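Local coordinates for Fdc1 (PDB 4ZAD), which probably catalyses the reversible decarboxylation of aromatic acids such as ferulic, coumaric and cinnamic acid to vinyl products, using prenylated FMN and manganese, at residues T134-L140 and V307-S311. Numbering follows the deposited sequence.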
loop_
_atom_site.group_PDB
_atom_site.type_symbol
_atom_site.label_atom_id
_atom_site.label_comp_id
_atom_site.label_asym_id
_atom_site.label_seq_id
_atom_site.Cartn_x
_atom_site.Cartn_y
_atom_site.Cartn_z
ATOM N N THR A 134 -37.751 5.401 -33.360
ATOM C CA THR A 134 -38.877 4.698 -32.750
ATOM C C THR A 134 -38.413 3.300 -32.442
ATOM O O THR A 134 -37.353 2.884 -32.904
ATOM C CB THR A 134 -40.083 4.565 -33.693
ATOM O OG1 THR A 134 -39.722 3.732 -34.819
ATOM C CG2 THR A 134 -40.603 5.945 -34.156
ATOM N N LYS A 135 -39.225 2.568 -31.690
ATOM C CA LYS A 135 -38.938 1.181 -31.310
ATOM C C LYS A 135 -38.600 0.285 -32.505
ATOM O O LYS A 135 -37.727 -0.588 -32.404
ATOM C CB LYS A 135 -40.149 0.592 -30.589
ATOM C CG LYS A 135 -39.951 -0.819 -30.045
ATOM C CD LYS A 135 -41.206 -1.318 -29.328
ATOM C CE LYS A 135 -41.010 -2.712 -28.717
ATOM N NZ LYS A 135 -42.028 -2.993 -27.646
ATOM N N GLU A 136 -39.314 0.487 -33.616
ATOM C CA GLU A 136 -39.147 -0.323 -34.824
ATOM C C GLU A 136 -37.737 -0.112 -35.392
ATOM O O GLU A 136 -37.057 -1.055 -35.751
ATOM C CB GLU A 136 -40.236 0.031 -35.866
ATOM N N GLN A 137 -37.297 1.141 -35.431
ATOM C CA GLN A 137 -36.007 1.510 -36.021
ATOM C C GLN A 137 -34.821 1.142 -35.120
ATOM O O GLN A 137 -33.670 1.124 -35.584
ATOM C CB GLN A 137 -35.962 3.021 -36.318
ATOM C CG GLN A 137 -37.163 3.629 -37.082
ATOM C CD GLN A 137 -37.036 5.153 -37.238
ATOM O OE1 GLN A 137 -37.873 5.938 -36.764
ATOM N NE2 GLN A 137 -35.965 5.573 -37.888
ATOM N N ILE A 138 -35.083 0.864 -33.837
ATOM C CA ILE A 138 -33.984 0.687 -32.885
ATOM C C ILE A 138 -33.444 -0.709 -32.997
ATOM O O ILE A 138 -34.225 -1.649 -33.050
ATOM C CB ILE A 138 -34.436 0.895 -31.411
ATOM C CG1 ILE A 138 -34.764 2.347 -31.132
ATOM C CG2 ILE A 138 -33.358 0.457 -30.440
ATOM C CD1 ILE A 138 -35.832 2.519 -30.079
ATOM N N ASP A 139 -32.117 -0.824 -33.008
ATOM C CA ASP A 139 -31.409 -2.119 -32.970
ATOM C C ASP A 139 -30.028 -1.968 -32.308
ATOM O O ASP A 139 -29.028 -1.630 -32.956
ATOM C CB ASP A 139 -31.273 -2.719 -34.377
ATOM C CG ASP A 139 -30.763 -4.148 -34.363
ATOM O OD1 ASP A 139 -30.057 -4.545 -33.423
ATOM O OD2 ASP A 139 -31.050 -4.887 -35.326
ATOM N N LEU A 140 -30.008 -2.243 -31.002
ATOM C CA LEU A 140 -28.857 -1.988 -30.138
ATOM C C LEU A 140 -27.670 -2.886 -30.506
ATOM O O LEU A 140 -26.513 -2.540 -30.248
ATOM C CB LEU A 140 -29.273 -2.173 -28.668
ATOM C CG LEU A 140 -30.383 -1.243 -28.131
ATOM C CD1 LEU A 140 -30.784 -1.611 -26.710
ATOM C CD2 LEU A 140 -29.975 0.224 -28.190
ATOM N N VAL A 307 -36.360 -0.787 -24.200
ATOM C CA VAL A 307 -36.202 0.561 -24.804
ATOM C C VAL A 307 -37.214 0.742 -25.942
ATOM O O VAL A 307 -37.211 -0.039 -26.875
ATOM C CB VAL A 307 -34.758 0.706 -25.375
ATOM C CG1 VAL A 307 -34.532 2.047 -26.051
ATOM C CG2 VAL A 307 -33.740 0.459 -24.280
ATOM N N ASN A 308 -38.078 1.751 -25.850
ATOM C CA ASN A 308 -39.054 2.081 -26.881
ATOM C C ASN A 308 -38.646 3.280 -27.740
ATOM O O ASN A 308 -39.217 3.496 -28.787
ATOM C CB ASN A 308 -40.439 2.440 -26.271
ATOM C CG ASN A 308 -41.070 1.318 -25.389
ATOM O OD1 ASN A 308 -41.847 1.640 -24.455
ATOM N ND2 ASN A 308 -40.766 0.033 -25.677
ATOM N N HIS A 309 -37.706 4.100 -27.299
ATOM C CA HIS A 309 -37.403 5.353 -27.992
ATOM C C HIS A 309 -35.953 5.695 -27.772
ATOM O O HIS A 309 -35.345 5.153 -26.870
ATOM C CB HIS A 309 -38.291 6.509 -27.481
ATOM C CG HIS A 309 -38.308 7.703 -28.384
ATOM N ND1 HIS A 309 -39.058 7.757 -29.544
ATOM C CD2 HIS A 309 -37.651 8.885 -28.307
ATOM C CE1 HIS A 309 -38.878 8.932 -30.123
ATOM N NE2 HIS A 309 -38.027 9.636 -29.394
ATOM N N ILE A 310 -35.404 6.553 -28.626
ATOM C CA ILE A 310 -34.061 7.090 -28.462
ATOM C C ILE A 310 -34.036 8.438 -29.158
ATOM O O ILE A 310 -34.523 8.592 -30.289
ATOM C CB ILE A 310 -32.956 6.230 -29.108
ATOM C CG1 ILE A 310 -32.784 4.888 -28.396
ATOM C CG2 ILE A 310 -31.585 6.991 -29.135
ATOM C CD1 ILE A 310 -31.805 3.948 -29.132
ATOM N N SER A 311 -33.487 9.423 -28.465
ATOM C CA SER A 311 -33.273 10.736 -29.034
ATOM C C SER A 311 -31.770 10.957 -28.908
ATOM O O SER A 311 -31.172 10.465 -27.974
ATOM C CB SER A 311 -34.113 11.790 -28.291
ATOM O OG SER A 311 -33.663 12.010 -26.959
#
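Ile138 reaches with its CD1 over the backbone of strand 307-311, lying on the peptide between Asn308 and His309, 3.7 Å from both Asn308 C and His309 N. The side-chain contacts around it are apolar: Ile138 CD1 lies 4.3 Å from Val307 CG1, and Ile138 CG1 lies 3.9 Å from Ile310 CD1. Leu140 adds a second apolar side chain, its CD2 4.3 Å from Ile310 CD1 and its CD1 4.4 Å from Val307 CG2. Branched aliphatic residues suit both sides, since they fill this buried space and ask for no polar partner. Val307 and Ile310 can meet the same loop because Asn308 and His309 both face Glu273 on strand 270-277, a classic beta bulge.

The loop comes round after strand 131-134 by a helical turn at 135-137, held by weak backbone bonds from Gln137 N to Thr134 O (3.1 Å) and from Ile138 N to Lys135 O (3.3 Å). Gln137 OE1 also receives a weak bond from Thr134 N at 3.4 Å. At the exposed margin, Lys135 keeps an extended chain beside Asn308, with methylene Lys135 CG 4.3 Å from Val307 O, and its charged end stays near the surface. Lys186 NZ donates to the carbonyls of Lys135 and Ile138, tying the turn to the hairpin 181-189 of this rift-related domain.

Although Lys135 N and Asn308 O are 3.0 Å apart, their angle is too poor for a hydrogen bond. With neither hydrogen bond nor salt bridge between the two segments, their direct contact rests on apolar burial and close fit, while hydrogen bonds to the loop come from outside it, such as those of Lys186 NZ.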